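Local coordinates for protein pyrrolidone-carboxylate peptidase (Deinococcus radiodurans R1, PDB 5Z48) that binds pyroglutamate and, as a cysteine peptidase of family C15, probably removes N-terminal pyroglutamyl groups from peptides, at residues A67-G72 against G168-P173; L82-V87 against L119-I124. One frame throughout, in Å; residues are numbered along the deposited sequence.

Interaction 1: residues A67-G72 against G168-P173. With PCA (pyroglutamic acid), chain I.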
ATOM      1  N   ALA B  67      -9.265  22.664 -26.743  1.00 11.96           N
ATOM      2  CA  ALA B  67      -9.058  21.502 -25.891  1.00 12.36           C
ATOM      3  C   ALA B  67      -8.786  22.010 -24.493  1.00 11.03           C
ATOM      4  O   ALA B  67      -8.301  23.137 -24.322  1.00 12.69           O
ATOM      5  CB  ALA B  67      -7.875  20.667 -26.391  1.00 14.36           C
ATOM      6  N   VAL B  68      -9.104  21.175 -23.486  1.00 10.97           N
ATOM      7  CA  VAL B  68      -9.015  21.563 -22.077  1.00 12.58           C
ATOM      8  C   VAL B  68      -8.312  20.451 -21.310  1.00 12.33           C
ATOM      9  O   VAL B  68      -8.797  19.305 -21.269  1.00 11.16           O
ATOM     10  CB  VAL B  68     -10.406  21.850 -21.473  1.00 11.24           C
ATOM     11  CG1 VAL B  68     -10.327  22.209 -19.995  1.00 12.45           C
ATOM     12  CG2 VAL B  68     -11.136  22.931 -22.297  1.00 12.68           C
ATOM     13  N   LEU B  69      -7.169  20.786 -20.703  1.00  9.81           N
ATOM     14  CA  LEU B  69      -6.394  19.874 -19.854  1.00  8.26           C
ATOM     15  C   LEU B  69      -6.339  20.422 -18.423  1.00  9.75           C
ATOM     16  O   LEU B  69      -5.582  21.351 -18.124  1.00 10.22           O
ATOM     17  CB  LEU B  69      -4.990  19.648 -20.439  1.00 11.05           C
ATOM     18  CG  LEU B  69      -4.128  18.615 -19.683  1.00 10.76           C
ATOM     19  CD1 LEU B  69      -4.809  17.271 -19.547  1.00 11.10           C
ATOM     20  CD2 LEU B  69      -2.805  18.406 -20.438  1.00 12.38           C
ATOM     21  N   LEU B  70      -7.146  19.861 -17.520  1.00 10.47           N
ATOM     22  CA  LEU B  70      -7.165  20.270 -16.125  1.00  8.93           C
ATOM     23  C   LEU B  70      -6.216  19.353 -15.347  1.00  8.92           C
ATOM     24  O   LEU B  70      -6.281  18.121 -15.527  1.00 10.11           O
ATOM     25  CB  LEU B  70      -8.580  20.126 -15.574  1.00  8.94           C
ATOM     26  CG  LEU B  70      -9.708  20.747 -16.421  1.00 10.89           C
ATOM     27  CD1 LEU B  70     -11.062  20.233 -15.809  1.00 14.21           C
ATOM     28  CD2 LEU B  70      -9.676  22.251 -16.426  1.00 12.36           C
ATOM     29  N   THR B  71      -5.353  19.920 -14.509  1.00  9.58           N
ATOM     30  CA  THR B  71      -4.405  19.092 -13.758  1.00  9.66           C
ATOM     31  C   THR B  71      -4.458  19.398 -12.255  1.00 10.28           C
ATOM     32  O   THR B  71      -4.854  20.489 -11.809  1.00 10.45           O
ATOM     33  CB  THR B  71      -2.946  19.245 -14.273  1.00 11.53           C
ATOM     34  OG1 THR B  71      -2.360  20.474 -13.857  1.00 11.37           O
ATOM     35  CG2 THR B  71      -2.920  19.185 -15.800  1.00 11.94           C
ATOM     36  N   GLY B  72      -3.970  18.432 -11.466  1.00 10.04           N
ATOM     37  CA  GLY B  72      -4.010  18.586 -10.022  1.00 10.27           C
ATOM     38  C   GLY B  72      -3.148  17.521  -9.384  1.00 10.25           C
ATOM     39  O   GLY B  72      -2.781  16.524 -10.028  1.00 10.14           O
ATOM     40  N   GLY B 168     -10.510  16.933 -20.195  1.00 10.13           N
ATOM     41  CA  GLY B 168     -10.312  15.954 -19.155  1.00 11.29           C
ATOM     42  C   GLY B 168      -9.387  16.418 -18.059  1.00  9.58           C
ATOM     43  O   GLY B 168      -9.055  17.612 -17.952  1.00 10.43           O
ATOM     44  N   PHE B 169      -9.039  15.455 -17.189  1.00  9.24           N
ATOM     45  CA  PHE B 169      -8.258  15.701 -15.994  1.00 10.07           C
ATOM     46  C   PHE B 169      -7.038  14.798 -15.930  1.00  9.22           C
ATOM     47  O   PHE B 169      -7.109  13.599 -16.202  1.00 10.21           O
ATOM     48  CB  PHE B 169      -9.087  15.520 -14.700  1.00  9.47           C
ATOM     49  CG  PHE B 169      -8.521  16.338 -13.560  1.00  8.53           C
ATOM     50  CD1 PHE B 169      -7.404  15.862 -12.796  1.00  9.57           C
ATOM     51  CD2 PHE B 169      -9.012  17.610 -13.288  1.00 10.73           C
ATOM     52  CE1 PHE B 169      -6.869  16.645 -11.825  1.00 11.82           C
ATOM     53  CE2 PHE B 169      -8.451  18.409 -12.334  1.00 10.04           C
ATOM     54  CZ  PHE B 169      -7.353  17.944 -11.608  1.00 10.63           C
ATOM     55  N   LEU B 170      -5.916  15.401 -15.533  1.00  9.15           N
ATOM     56  CA  LEU B 170      -4.629  14.717 -15.390  1.00  8.26           C
ATOM     57  C   LEU B 170      -4.154  14.927 -13.941  1.00  9.25           C
ATOM     58  O   LEU B 170      -3.831  16.050 -13.533  1.00  9.93           O
ATOM     59  CB  LEU B 170      -3.649  15.296 -16.444  1.00  8.18           C
ATOM     60  CG  LEU B 170      -2.323  14.594 -16.676  1.00 13.95           C
ATOM     61  CD1 LEU B 170      -1.560  15.237 -17.811  1.00 12.25           C
ATOM     62  CD2 LEU B 170      -1.461  14.545 -15.482  1.00 17.05           C
ATOM     63  N   HIS B 171      -4.146  13.837 -13.144  1.00  9.43           N
ATOM     64  CA  HIS B 171      -3.643  13.877 -11.768  0.82  9.53           C
ATOM     65  C   HIS B 171      -2.166  13.523 -11.768  1.00  9.00           C
ATOM     66  O   HIS B 171      -1.750  12.576 -12.442  1.00  9.78           O
ATOM     67  CB  HIS B 171      -4.402  12.877 -10.891  0.82  9.52           C
ATOM     68  CG  HIS B 171      -5.492  13.483 -10.043  0.82  9.98           C
ATOM     69  ND1 HIS B 171      -6.800  13.036 -10.074  0.82 10.99           N
ATOM     70  CD2 HIS B 171      -5.455  14.489  -9.136  0.82  9.90           C
ATOM     71  CE1 HIS B 171      -7.514  13.734  -9.203  0.82 13.24           C
ATOM     72  NE2 HIS B 171      -6.725  14.620  -8.617  0.82 11.91           N
ATOM     73  N   VAL B 172      -1.375  14.288 -10.989  1.00  9.13           N
ATOM     74  CA  VAL B 172       0.067  14.056 -10.958  1.00  8.94           C
ATOM     75  C   VAL B 172       0.505  13.651  -9.558  1.00  9.11           C
ATOM     76  O   VAL B 172      -0.092  14.080  -8.564  1.00 10.55           O
ATOM     77  CB  VAL B 172       0.856  15.294 -11.445  1.00 11.52           C
ATOM     78  CG1 VAL B 172       0.360  15.738 -12.848  1.00 13.78           C
ATOM     79  CG2 VAL B 172       0.780  16.469 -10.450  1.00 11.50           C
ATOM     80  N   PRO B 173       1.561  12.856  -9.432  1.00 10.04           N
ATOM     81  CA  PRO B 173       2.104  12.548  -8.099  1.00 10.88           C
ATOM     82  C   PRO B 173       2.654  13.768  -7.376  1.00 11.34           C
ATOM     83  O   PRO B 173       2.887  14.831  -7.960  1.00 11.19           O
ATOM     84  CB  PRO B 173       3.276  11.584  -8.418  1.00 11.14           C
ATOM     85  CG  PRO B 173       2.843  10.879  -9.686  1.00 11.93           C
ATOM     86  CD  PRO B 173       2.179  12.039 -10.506  1.00 10.91           C
TER
HETATM   87  N   PCA I 302      -5.642  17.983  -5.661  1.00 12.52           N
HETATM   88  CA  PCA I 302      -6.911  18.009  -4.941  1.00 16.03           C
HETATM   89  CB  PCA I 302      -7.435  19.454  -4.975  1.00 15.03           C
HETATM   90  CG  PCA I 302      -6.352  20.331  -5.605  1.00 13.13           C
HETATM   91  CD  PCA I 302      -5.320  19.328  -6.052  1.00 10.05           C
HETATM   92  OE  PCA I 302      -4.309  19.669  -6.676  1.00 12.15           O
HETATM   93  C   PCA I 302      -7.874  16.959  -5.529  1.00 17.95           C
HETATM   94  O   PCA I 302      -9.100  17.110  -5.552  1.00 14.84           O
HETATM   95  OXT PCA I 302      -7.418  15.905  -6.056  1.00 21.19           O
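The phenyl ring of Phe-169 lies across the backbone of the neighbouring strand, with Leu-70 O 3.4 Å above the centre of one face. The two strands form a parallel beta ladder in the central sheet of the alpha/beta fold of peptidase C15, held by five N-H...O bonds. The shortest joins Leu-170 N to Leu-70 O (2.7 Å); the same oxygen is the one over the ring. CG of Phe-169 is anti to the backbone N (chi1 -154°), and the ring extends on to Thr-71 C, 3.3 Å from CZ, where Gly-72 brings no side chain against it. The Leu-70 and Phe-169 side chains cross at about a right angle, Leu-70 CB 3.4 Å from Phe-169 CD2. His-171 is modelled in two conformers; in the one described, the ring atom Phe-169 CE1 stands over the centre of the imidazole. An alanine in place of Phe-169 would probably open a gap beside Leu-70 and Gly-72 and take away the ring atom packed on one face of the imidazole. Leu-69 CD1 meets Leu-170 CB on the other face of the sheet. His-171 ND1 is bonded to Glu-83, and NE2 donates to OXT of the bound pyroglutamate at 2.9 Å (N-H...O 156°).

Interaction 2: residues L82-V87 against L119-I124. With DMS (dimethyl sulfoxide), chain H.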
ATOM      1  N   LEU B  82      -4.885   9.627 -15.933  1.00  9.24           N
ATOM      2  CA  LEU B  82      -5.945  10.341 -16.654  1.00  7.90           C
ATOM      3  C   LEU B  82      -7.292   9.911 -16.089  1.00 10.14           C
ATOM      4  O   LEU B  82      -7.587   8.700 -16.033  1.00 10.77           O
ATOM      5  CB  LEU B  82      -5.903  10.014 -18.151  1.00 10.22           C
ATOM      6  CG  LEU B  82      -4.641  10.356 -18.888  1.00 13.02           C
ATOM      7  CD1 LEU B  82      -4.728   9.689 -20.260  1.00 15.18           C
ATOM      8  CD2 LEU B  82      -4.503  11.883 -19.003  1.00 13.21           C
ATOM      9  N   GLU B  83      -8.132  10.890 -15.683  1.00  9.80           N
ATOM     10  CA  GLU B  83      -9.437  10.584 -15.095  1.00  9.69           C
ATOM     11  C   GLU B  83     -10.449  10.238 -16.167  1.00 10.20           C
ATOM     12  O   GLU B  83     -10.668  11.008 -17.117  1.00 12.20           O
ATOM     13  CB  GLU B  83      -9.953  11.774 -14.259  1.00 10.51           C
ATOM     14  CG  GLU B  83      -9.042  12.055 -13.070  1.00 11.15           C
ATOM     15  CD  GLU B  83      -8.887  10.899 -12.096  1.00 10.36           C
ATOM     16  OE1 GLU B  83      -9.691   9.920 -12.137  1.00 10.29           O
ATOM     17  OE2 GLU B  83      -7.897  10.956 -11.301  1.00 10.86           O
ATOM     18  N   ARG B  84     -11.101   9.079 -16.015  1.00  8.24           N
ATOM     19  CA  ARG B  84     -12.113   8.700 -16.987  1.00  9.55           C
ATOM     20  C   ARG B  84     -13.407   9.447 -16.799  1.00 11.27           C
ATOM     21  O   ARG B  84     -14.142   9.633 -17.774  1.00 10.15           O
ATOM     22  CB  ARG B  84     -12.359   7.184 -16.909  1.00  9.76           C
ATOM     23  CG  ARG B  84     -13.266   6.689 -18.058  1.00 10.27           C
ATOM     24  CD  ARG B  84     -13.624   5.186 -17.938  1.00  9.31           C
ATOM     25  NE  ARG B  84     -12.445   4.315 -18.003  1.00  9.04           N
ATOM     26  CZ  ARG B  84     -11.966   3.777 -19.125  1.00 12.38           C
ATOM     27  NH1 ARG B  84     -12.507   4.088 -20.318  1.00 13.54           N
ATOM     28  NH2 ARG B  84     -10.944   2.912 -19.059  1.00 12.51           N
ATOM     29  N   VAL B  85     -13.751   9.803 -15.559  1.00 10.33           N
ATOM     30  CA  VAL B  85     -15.121  10.236 -15.259  1.00  9.68           C
ATOM     31  C   VAL B  85     -15.116  11.287 -14.156  1.00 11.30           C
ATOM     32  O   VAL B  85     -14.414  11.170 -13.143  1.00 11.68           O
ATOM     33  CB  VAL B  85     -16.003   9.013 -14.927  1.00 11.37           C
ATOM     34  CG1 VAL B  85     -15.445   8.271 -13.723  1.00 12.04           C
ATOM     35  CG2 VAL B  85     -17.450   9.426 -14.731  1.00 13.57           C
ATOM     36  N   GLY B  86     -15.925  12.323 -14.368  1.00 11.53           N
ATOM     37  CA  GLY B  86     -16.216  13.308 -13.332  1.00 12.72           C
ATOM     38  C   GLY B  86     -17.618  13.057 -12.805  1.00 10.22           C
ATOM     39  O   GLY B  86     -18.572  12.998 -13.570  1.00 11.17           O
ATOM     40  N   VAL B  87     -17.736  12.915 -11.479  1.00 11.40           N
ATOM     41  CA  VAL B  87     -19.001  12.552 -10.837  1.00 12.87           C
ATOM     42  C   VAL B  87     -19.631  13.791 -10.203  1.00 12.87           C
ATOM     43  O   VAL B  87     -18.933  14.632  -9.624  1.00 12.50           O
ATOM     44  CB  VAL B  87     -18.755  11.458  -9.783  1.00 11.69           C
ATOM     45  CG1 VAL B  87     -20.014  11.170  -8.975  1.00 12.61           C
ATOM     46  CG2 VAL B  87     -18.236  10.176 -10.443  1.00 13.12           C
ATOM     47  N   LEU B 119     -11.133  13.510 -23.584  1.00 11.76           N
ATOM     48  CA  LEU B 119      -9.773  13.440 -24.086  1.00 12.79           C
ATOM     49  C   LEU B 119      -9.540  12.102 -24.795  1.00 10.59           C
ATOM     50  O   LEU B 119     -10.212  11.105 -24.512  1.00 11.84           O
ATOM     51  CB  LEU B 119      -8.766  13.581 -22.933  1.00 10.42           C
ATOM     52  CG  LEU B 119      -8.733  14.930 -22.213  1.00 10.55           C
ATOM     53  CD1 LEU B 119      -7.659  14.882 -21.181  1.00 11.48           C
ATOM     54  CD2 LEU B 119      -8.442  16.006 -23.244  1.00 12.62           C
ATOM     55  N   PRO B 120      -8.554  12.044 -25.708  1.00 13.45           N
ATOM     56  CA  PRO B 120      -8.190  10.784 -26.370  1.00 11.39           C
ATOM     57  C   PRO B 120      -7.293   9.968 -25.442  1.00 13.28           C
ATOM     58  O   PRO B 120      -6.075  10.031 -25.510  1.00 13.61           O
ATOM     59  CB  PRO B 120      -7.473  11.269 -27.635  1.00 11.45           C
ATOM     60  CG  PRO B 120      -6.863  12.601 -27.232  1.00 11.42           C
ATOM     61  CD  PRO B 120      -7.866  13.207 -26.287  1.00 12.00           C
ATOM     62  N   LEU B 121      -7.941   9.243 -24.504  1.00 12.48           N
ATOM     63  CA  LEU B 121      -7.206   8.618 -23.395  1.00 12.80           C
ATOM     64  C   LEU B 121      -6.123   7.680 -23.899  1.00 11.71           C
ATOM     65  O   LEU B 121      -4.985   7.732 -23.403  1.00 12.32           O
ATOM     66  CB  LEU B 121      -8.164   7.867 -22.449  1.00 13.14           C
ATOM     67  CG  LEU B 121      -9.234   8.759 -21.821  1.00 15.49           C
ATOM     68  CD1 LEU B 121     -10.186   7.864 -20.987  1.00 15.70           C
ATOM     69  CD2 LEU B 121      -8.674   9.919 -20.993  1.00 15.42           C
ATOM     70  N   ARG B 122      -6.452   6.777 -24.830  1.00 12.84           N
ATOM     71  CA  ARG B 122      -5.447   5.790 -25.241  1.00 10.92           C
ATOM     72  C   ARG B 122      -4.301   6.439 -26.009  1.00 12.37           C
ATOM     73  O   ARG B 122      -3.142   6.026 -25.837  1.00 12.78           O
ATOM     74  CB  ARG B 122      -6.075   4.656 -26.055  1.00 14.08           C
ATOM     75  CG  ARG B 122      -7.094   3.818 -25.270  1.00 15.57           C
ATOM     76  CD  ARG B 122      -6.485   2.972 -24.148  1.00 14.72           C
ATOM     77  NE  ARG B 122      -7.538   2.444 -23.249  1.00 15.21           N
ATOM     78  CZ  ARG B 122      -7.271   1.779 -22.127  1.00 15.74           C
ATOM     79  NH1 ARG B 122      -6.007   1.536 -21.769  1.00 16.70           N
ATOM     80  NH2 ARG B 122      -8.246   1.396 -21.323  1.00 14.60           N
ATOM     81  N   ALA B 123      -4.574   7.491 -26.789  1.00 12.98           N
ATOM     82  CA  ALA B 123      -3.498   8.188 -27.491  1.00 13.13           C
ATOM     83  C   ALA B 123      -2.545   8.856 -26.510  1.00 11.88           C
ATOM     84  O   ALA B 123      -1.330   8.905 -26.739  1.00 12.99           O
ATOM     85  CB  ALA B 123      -4.090   9.227 -28.428  1.00 12.61           C
ATOM     86  N   ILE B 124      -3.075   9.389 -25.404  1.00 11.08           N
ATOM     87  CA  ILE B 124      -2.183   9.982 -24.409  1.00  9.49           C
ATOM     88  C   ILE B 124      -1.329   8.909 -23.736  1.00 11.87           C
ATOM     89  O   ILE B 124      -0.112   9.089 -23.574  1.00 10.94           O
ATOM     90  CB  ILE B 124      -2.991  10.783 -23.373  1.00  9.19           C
ATOM     91  CG1 ILE B 124      -3.706  11.978 -24.036  1.00  9.84           C
ATOM     92  CG2 ILE B 124      -2.064  11.280 -22.230  1.00 10.87           C
ATOM     93  CD1 ILE B 124      -4.807  12.609 -23.110  1.00 10.93           C
TER
HETATM   94  S   DMS H 301     -11.900   7.835 -24.805  1.00 38.16           S
HETATM   95  O   DMS H 301     -10.451   7.932 -25.084  1.00 36.78           O
HETATM   96  C1  DMS H 301     -12.652   9.221 -23.907  1.00 36.74           C
HETATM   97  C2  DMS H 301     -12.286   6.409 -23.752  1.00 36.44           C
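Leu-121, in the first turn of helix 121-130 and preceded by Pro-120 at the N-cap position, points at strand 80-90 and packs its CD2 against Leu-82 CB at 4.0 Å. CG lies anti to the carbonyl carbon (chi1 -60°), and the other methyl, CD1, approaches the aliphatic CG of Arg-84. Leu-121 O touches Leu-82 CD1 (3.7 Å). The backbone N of Leu-121 donates to the oxygen of a dimethyl sulfoxide molecule, Leu-121 N to O 2.9 Å. This molecule, probably from the crystallisation liquor, also sets a methyl carbon, C2, 3.8 Å from Leu-121 CD1. Arg-122 starts away from the strand, and the chain is bent at chi2 (-68°), which turns CD aside; its NH2 lies 3.8 Å from Arg-84 NH2. It arrives at the edge of the Arg-84 guanidinium, near its plane, and the two planes are turned 50° apart. Ile-124 completes the apolar patch: its CG2 lies 3.7 Å from Leu-82 CD1, the two side chains crossing obliquely. Ile-124 N is bonded to Pro-120 O, closing the first helical turn. Leu-82 thus touches both Leu-121 and Ile-124, joining the helix to the sheet by apolar contact. Arg-84 NE is hydrogen-bonded to Asn-139 of the same chain. The two arginines, like charges close together, would probably repel one another, and acids of the second subunit probably offset this: its Asp-104 forms salt bridges with Arg-84 NH1 and Arg-122 NE, and its Asp-91 with Arg-122 NH2. The close approach of like charges therefore belongs to the subunit interface, where its cost is likely to be shared with these carboxylates.

In the fold
The centres of the two interactions lie 9 Å apart, and strand 167-172 of interaction 1 runs antiparallel beside strand 80-90 of interaction 2, with Glu-83 N 2.9 Å from Phe-169 O. The side chain of Glu-83 reaches interaction 1, its OE2 2.7 Å from His-171 ND1. With Cys-146, which packs beside Phe-169 and His-171, this is consistent with the Cys-His-Glu triad assigned by similarity. Arg-77 and Ser-138 also hold the Glu-83 carboxylate. A second join is packing, Leu-119 CG lying 3.4 Å from Gly-168 N. Interaction 1 thus meets pyroglutamate directly, while interaction 2 joins the strand that carries Glu-83 to a helix whose Arg-122 meets the second subunit.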